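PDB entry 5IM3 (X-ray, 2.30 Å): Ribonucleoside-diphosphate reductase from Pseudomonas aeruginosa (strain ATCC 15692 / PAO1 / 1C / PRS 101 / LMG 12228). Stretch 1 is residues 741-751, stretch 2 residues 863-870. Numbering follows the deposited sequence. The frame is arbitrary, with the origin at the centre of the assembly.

Stretch 1, residues 741-751: EVDLSETLDWA
Stretch 2, residues 863-870: ASRRQKWI

Residues 741-751 run without regular helix or strand: Glu741, Val742 and Glu746 are extended (phi/psi near -145/135), Asp743 lies at -64/140, and Leu744 (-120/20) and Thr747 (-114/-2) bend the path. Residues 863-866 continue a helix (Gln867 N to Ala863 O, 2.9 Å), with helix-like angles through Lys868. The chains run roughly the same way: Val742 CA lies 7.1 Å from Ser864 CA, Asp743 CA 6.8 Å from Arg865 CA, and Leu744 CA 7.9 Å from Lys868 CA.

Asp743 (chi1 t) is the charged centre. Asp743 OD2 forms a salt bridge with Arg865 NH2 (3.4 Å), its CB lying over one guanidinium face; Asp743 OD1 forms another with Lys868 NZ (3.1 Å). Asp743 OD1 also accepts from Ser745 N (2.8 Å) and Ser745 OG (2.7 Å), steadying the carboxylate. Lys868 (m, t, m, t), a buried residue, is long enough to carry its ammonium to this loop, where NZ also makes a weak hydrogen bond to Ser745 O (3.3 Å). Val742 (chi1 p) sets CG2 3.6 Å from Ser864 OG and 4.0 Å from Lys868 CD.

The indoles of buried Trp750 (chi1 -70°, chi2 85°) and Trp869 (-47°, 106°) supply broad apolar surface: Trp750 CZ2 approaches Trp869 CZ3 to 3.5 Å, with planes at 11° but slid apart, barely overlapping. Glu746 CG meets the Trp869 edge at CH2 (3.9 Å).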

ATOM      1  N   GLU A 741      27.150  16.424  25.588  1.00 72.15           N
ATOM      2  CA  GLU A 741      27.935  15.616  26.514  1.00 75.33           C
ATOM      3  C   GLU A 741      29.004  14.898  25.709  1.00 72.87           C
ATOM      4  O   GLU A 741      28.682  14.155  24.779  1.00 71.89           O
ATOM      5  CB  GLU A 741      27.054  14.617  27.263  1.00 78.99           C
ATOM      6  CG  GLU A 741      27.815  13.721  28.221  1.00 83.27           C
ATOM      7  CD  GLU A 741      26.898  12.851  29.050  1.00 87.07           C
ATOM      8  OE1 GLU A 741      26.039  13.408  29.767  1.00 89.16           O
ATOM      9  OE2 GLU A 741      27.028  11.613  28.976  1.00 88.17           O
ATOM     10  N   VAL A 742      30.265  15.125  26.060  1.00 66.08           N
ATOM     11  CA  VAL A 742      31.391  14.534  25.350  1.00 64.87           C
ATOM     12  C   VAL A 742      32.458  14.157  26.367  1.00 66.77           C
ATOM     13  O   VAL A 742      32.647  14.849  27.373  1.00 67.69           O
ATOM     14  CB  VAL A 742      31.950  15.495  24.274  1.00 64.76           C
ATOM     15  CG1 VAL A 742      32.284  16.845  24.874  1.00 66.05           C
ATOM     16  CG2 VAL A 742      33.171  14.896  23.584  1.00 64.29           C
ATOM     17  N   ASP A 743      33.138  13.044  26.111  1.00 73.10           N
ATOM     18  CA  ASP A 743      34.231  12.613  26.973  1.00 75.64           C
ATOM     19  C   ASP A 743      35.368  13.626  26.928  1.00 74.11           C
ATOM     20  O   ASP A 743      35.704  14.161  25.869  1.00 71.91           O
ATOM     21  CB  ASP A 743      34.733  11.240  26.532  1.00 75.40           C
ATOM     22  CG  ASP A 743      35.840  10.717  27.417  1.00 79.26           C
ATOM     23  OD1 ASP A 743      37.009  11.090  27.185  1.00 80.01           O
ATOM     24  OD2 ASP A 743      35.543   9.930  28.342  1.00 81.29           O
ATOM     25  N   LEU A 744      35.966  13.889  28.090  1.00 73.69           N
ATOM     26  CA  LEU A 744      37.029  14.881  28.216  1.00 73.11           C
ATOM     27  C   LEU A 744      38.330  14.271  28.730  1.00 75.25           C
ATOM     28  O   LEU A 744      39.197  14.998  29.224  1.00 77.24           O
ATOM     29  CB  LEU A 744      36.573  16.021  29.132  1.00 74.55           C
ATOM     30  CG  LEU A 744      36.110  17.331  28.482  1.00 74.19           C
ATOM     31  CD1 LEU A 744      35.167  17.096  27.312  1.00 71.94           C
ATOM     32  CD2 LEU A 744      35.442  18.217  29.526  1.00 75.47           C
ATOM     33  N   SER A 745      38.497  12.955  28.609  1.00 72.44           N
ATOM     34  CA  SER A 745      39.679  12.300  29.145  1.00 73.72           C
ATOM     35  C   SER A 745      40.915  12.655  28.322  1.00 73.39           C
ATOM     36  O   SER A 745      40.834  13.017  27.145  1.00 70.85           O
ATOM     37  CB  SER A 745      39.490  10.782  29.173  1.00 74.13           C
ATOM     38  OG  SER A 745      39.439  10.247  27.862  1.00 72.72           O
ATOM     39  N   GLU A 746      42.077  12.541  28.968  1.00 76.49           N
ATOM     40  CA  GLU A 746      43.358  12.871  28.360  1.00 76.24           C
ATOM     41  C   GLU A 746      44.409  11.891  28.858  1.00 77.52           C
ATOM     42  O   GLU A 746      44.432  11.550  30.043  1.00 79.52           O
ATOM     43  CB  GLU A 746      43.787  14.303  28.702  1.00 77.05           C
ATOM     44  CG  GLU A 746      42.744  15.359  28.379  1.00 78.84           C
ATOM     45  CD  GLU A 746      43.163  16.749  28.822  1.00 79.87           C
ATOM     46  OE1 GLU A 746      42.286  17.637  28.899  1.00 77.78           O
ATOM     47  OE2 GLU A 746      44.366  16.947  29.099  1.00 81.21           O
ATOM     48  N   THR A 747      45.282  11.446  27.954  1.00 76.94           N
ATOM     49  CA  THR A 747      46.344  10.508  28.296  1.00 79.51           C
ATOM     50  C   THR A 747      47.736  11.110  28.167  1.00 80.44           C
ATOM     51  O   THR A 747      48.719  10.427  28.474  1.00 81.86           O
ATOM     52  CB  THR A 747      46.251   9.254  27.416  1.00 78.71           C
ATOM     53  OG1 THR A 747      46.652   9.570  26.078  1.00 77.49           O
ATOM     54  CG2 THR A 747      44.828   8.710  27.401  1.00 78.02           C
ATOM     55  N   LEU A 748      47.849  12.361  27.726  1.00 83.30           N
ATOM     56  CA  LEU A 748      49.125  13.045  27.570  1.00 84.30           C
ATOM     57  C   LEU A 748      49.187  14.239  28.514  1.00 86.02           C
ATOM     58  O   LEU A 748      48.212  14.580  29.189  1.00 86.59           O
ATOM     59  CB  LEU A 748      49.328  13.508  26.121  1.00 82.40           C
ATOM     60  CG  LEU A 748      49.999  12.535  25.147  1.00 83.81           C
ATOM     61  CD1 LEU A 748      49.286  11.192  25.099  1.00 84.11           C
ATOM     62  CD2 LEU A 748      50.054  13.159  23.761  1.00 80.25           C
ATOM     63  N   ASP A 749      50.355  14.877  28.553  1.00 84.63           N
ATOM     64  CA  ASP A 749      50.561  16.108  29.311  1.00 84.81           C
ATOM     65  C   ASP A 749      50.621  17.264  28.321  1.00 82.01           C
ATOM     66  O   ASP A 749      51.627  17.445  27.628  1.00 82.46           O
ATOM     67  CB  ASP A 749      51.835  16.040  30.147  1.00 86.95           C
ATOM     68  CG  ASP A 749      52.095  17.324  30.912  1.00 88.12           C
ATOM     69  OD1 ASP A 749      51.126  18.074  31.163  1.00 87.43           O
ATOM     70  OD2 ASP A 749      53.265  17.587  31.260  1.00 90.10           O
ATOM     71  N   TRP A 750      49.547  18.047  28.264  1.00 78.52           N
ATOM     72  CA  TRP A 750      49.432  19.130  27.299  1.00 74.64           C
ATOM     73  C   TRP A 750      49.899  20.473  27.843  1.00 74.89           C
ATOM     74  O   TRP A 750      50.099  21.402  27.054  1.00 74.51           O
ATOM     75  CB  TRP A 750      47.982  19.258  26.829  1.00 71.39           C
ATOM     76  CG  TRP A 750      47.531  18.123  25.967  1.00 70.64           C
ATOM     77  CD1 TRP A 750      47.040  16.919  26.385  1.00 70.70           C
ATOM     78  CD2 TRP A 750      47.525  18.084  24.535  1.00 67.68           C
ATOM     79  NE1 TRP A 750      46.732  16.132  25.301  1.00 68.67           N
ATOM     80  CE2 TRP A 750      47.019  16.826  24.154  1.00 68.40           C
ATOM     81  CE3 TRP A 750      47.899  18.991  23.539  1.00 65.61           C
ATOM     82  CZ2 TRP A 750      46.875  16.453  22.818  1.00 65.73           C
ATOM     83  CZ3 TRP A 750      47.758  18.619  22.215  1.00 63.51           C
ATOM     84  CH2 TRP A 750      47.249  17.362  21.866  1.00 63.45           C
ATOM     85  N   ALA A 751      50.077  20.600  29.157  1.00 74.36           N
ATOM     86  CA  ALA A 751      50.474  21.887  29.722  1.00 74.01           C
ATOM     87  C   ALA A 751      51.762  22.425  29.114  1.00 73.33           C
ATOM     88  O   ALA A 751      51.801  23.624  28.788  1.00 73.44           O
ATOM     89  CB  ALA A 751      50.593  21.765  31.247  1.00 76.57           C
ATOM     90  N   ALA A 863      33.835   9.096  16.279  1.00 54.52           N
ATOM     91  CA  ALA A 863      34.068  10.394  15.661  1.00 51.50           C
ATOM     92  C   ALA A 863      34.028  11.506  16.701  1.00 52.08           C
ATOM     93  O   ALA A 863      34.797  12.469  16.618  1.00 53.77           O
ATOM     94  CB  ALA A 863      33.036  10.642  14.564  1.00 49.97           C
ATOM     95  N   SER A 864      33.149  11.379  17.700  1.00 50.87           N
ATOM     96  CA  SER A 864      33.059  12.395  18.746  1.00 51.38           C
ATOM     97  C   SER A 864      34.383  12.559  19.481  1.00 53.60           C
ATOM     98  O   SER A 864      34.795  13.682  19.792  1.00 52.68           O
ATOM     99  CB  SER A 864      31.949  12.036  19.734  1.00 49.91           C
ATOM    100  OG  SER A 864      31.915  12.956  20.813  1.00 50.93           O
ATOM    101  N   ARG A 865      35.061  11.452  19.781  1.00 55.75           N
ATOM    102  CA  ARG A 865      36.305  11.545  20.533  1.00 60.36           C
ATOM    103  C   ARG A 865      37.473  11.968  19.655  1.00 59.52           C
ATOM    104  O   ARG A 865      38.409  12.609  20.146  1.00 60.55           O
ATOM    105  CB  ARG A 865      36.612  10.216  21.215  1.00 64.70           C
ATOM    106  CG  ARG A 865      35.829  10.018  22.496  1.00 67.03           C
ATOM    107  CD  ARG A 865      35.439   8.580  22.641  1.00 68.87           C
ATOM    108  NE  ARG A 865      34.619   8.329  23.820  1.00 72.93           N
ATOM    109  CZ  ARG A 865      35.102   8.069  25.030  1.00 75.58           C
ATOM    110  NH1 ARG A 865      36.411   8.042  25.240  1.00 75.77           N
ATOM    111  NH2 ARG A 865      34.270   7.846  26.038  1.00 78.49           N
ATOM    112  N   ARG A 866      37.447  11.621  18.368  1.00 60.39           N
ATOM    113  CA  ARG A 866      38.460  12.145  17.461  1.00 61.61           C
ATOM    114  C   ARG A 866      38.324  13.655  17.320  1.00 59.04           C
ATOM    115  O   ARG A 866      39.329  14.373  17.260  1.00 58.74           O
ATOM    116  CB  ARG A 866      38.354  11.461  16.097  1.00 60.18           C
ATOM    117  CG  ARG A 866      38.905  10.043  16.078  1.00 63.16           C
ATOM    118  CD  ARG A 866      38.929   9.474  14.667  1.00 62.14           C
ATOM    119  NE  ARG A 866      37.576   9.300  14.145  1.00 64.98           N
ATOM    120  CZ  ARG A 866      36.888   8.162  14.190  1.00 64.93           C
ATOM    121  NH1 ARG A 866      37.420   7.069  14.723  1.00 67.82           N
ATOM    122  NH2 ARG A 866      35.660   8.118  13.694  1.00 64.12           N
ATOM    123  N   GLN A 867      37.085  14.153  17.297  1.00 56.00           N
ATOM    124  CA  GLN A 867      36.838  15.578  17.118  1.00 55.83           C
ATOM    125  C   GLN A 867      37.331  16.413  18.293  1.00 56.59           C
ATOM    126  O   GLN A 867      37.451  17.634  18.160  1.00 57.61           O
ATOM    127  CB  GLN A 867      35.341  15.823  16.905  1.00 54.53           C
ATOM    128  CG  GLN A 867      34.991  17.234  16.445  1.00 54.05           C
ATOM    129  CD  GLN A 867      35.740  17.645  15.192  1.00 52.70           C
ATOM    130  OE1 GLN A 867      35.432  17.186  14.093  1.00 50.61           O
ATOM    131  NE2 GLN A 867      36.734  18.511  15.353  1.00 54.35           N
ATOM    132  N   LYS A 868      37.617  15.793  19.439  1.00 60.87           N
ATOM    133  CA  LYS A 868      38.130  16.556  20.571  1.00 63.27           C
ATOM    134  C   LYS A 868      39.510  17.120  20.281  1.00 61.99           C
ATOM    135  O   LYS A 868      39.899  18.140  20.860  1.00 62.43           O
ATOM    136  CB  LYS A 868      38.206  15.685  21.815  1.00 64.28           C
ATOM    137  CG  LYS A 868      36.983  14.839  22.059  1.00 64.45           C
ATOM    138  CD  LYS A 868      37.076  14.110  23.390  1.00 67.01           C
ATOM    139  CE  LYS A 868      38.355  13.288  23.521  1.00 69.50           C
ATOM    140  NZ  LYS A 868      38.455  12.629  24.849  1.00 73.65           N
ATOM    141  N   TRP A 869      40.266  16.461  19.408  1.00 59.68           N
ATOM    142  CA  TRP A 869      41.645  16.825  19.139  1.00 61.26           C
ATOM    143  C   TRP A 869      41.834  17.497  17.789  1.00 60.34           C
ATOM    144  O   TRP A 869      42.887  18.098  17.555  1.00 64.07           O
ATOM    145  CB  TRP A 869      42.525  15.572  19.218  1.00 60.15           C
ATOM    146  CG  TRP A 869      42.244  14.748  20.439  1.00 59.92           C
ATOM    147  CD1 TRP A 869      41.573  13.559  20.494  1.00 58.64           C
ATOM    148  CD2 TRP A 869      42.610  15.063  21.788  1.00 61.37           C
ATOM    149  NE1 TRP A 869      41.508  13.111  21.790  1.00 60.62           N
ATOM    150  CE2 TRP A 869      42.134  14.018  22.605  1.00 63.74           C
ATOM    151  CE3 TRP A 869      43.294  16.125  22.382  1.00 63.67           C
ATOM    152  CZ2 TRP A 869      42.327  14.002  23.984  1.00 67.28           C
ATOM    153  CZ3 TRP A 869      43.486  16.108  23.753  1.00 67.79           C
ATOM    154  CH2 TRP A 869      43.001  15.054  24.538  1.00 69.07           C
ATOM    155  N   ILE A 870      40.848  17.418  16.906  1.00 53.07           N
ATOM    156  CA  ILE A 870      40.945  17.978  15.567  1.00 52.67           C
ATOM    157  C   ILE A 870      40.452  19.420  15.610  1.00 53.47           C
ATOM    158  O   ILE A 870      39.398  19.709  16.191  1.00 50.76           O
ATOM    159  CB  ILE A 870      40.135  17.132  14.570  1.00 51.15           C
ATOM    160  CG1 ILE A 870      40.689  15.702  14.532  1.00 50.97           C
ATOM    161  CG2 ILE A 870      40.152  17.755  13.180  1.00 50.97           C
ATOM    162  CD1 ILE A 870      39.834  14.716  13.765  1.00 50.36           C
TER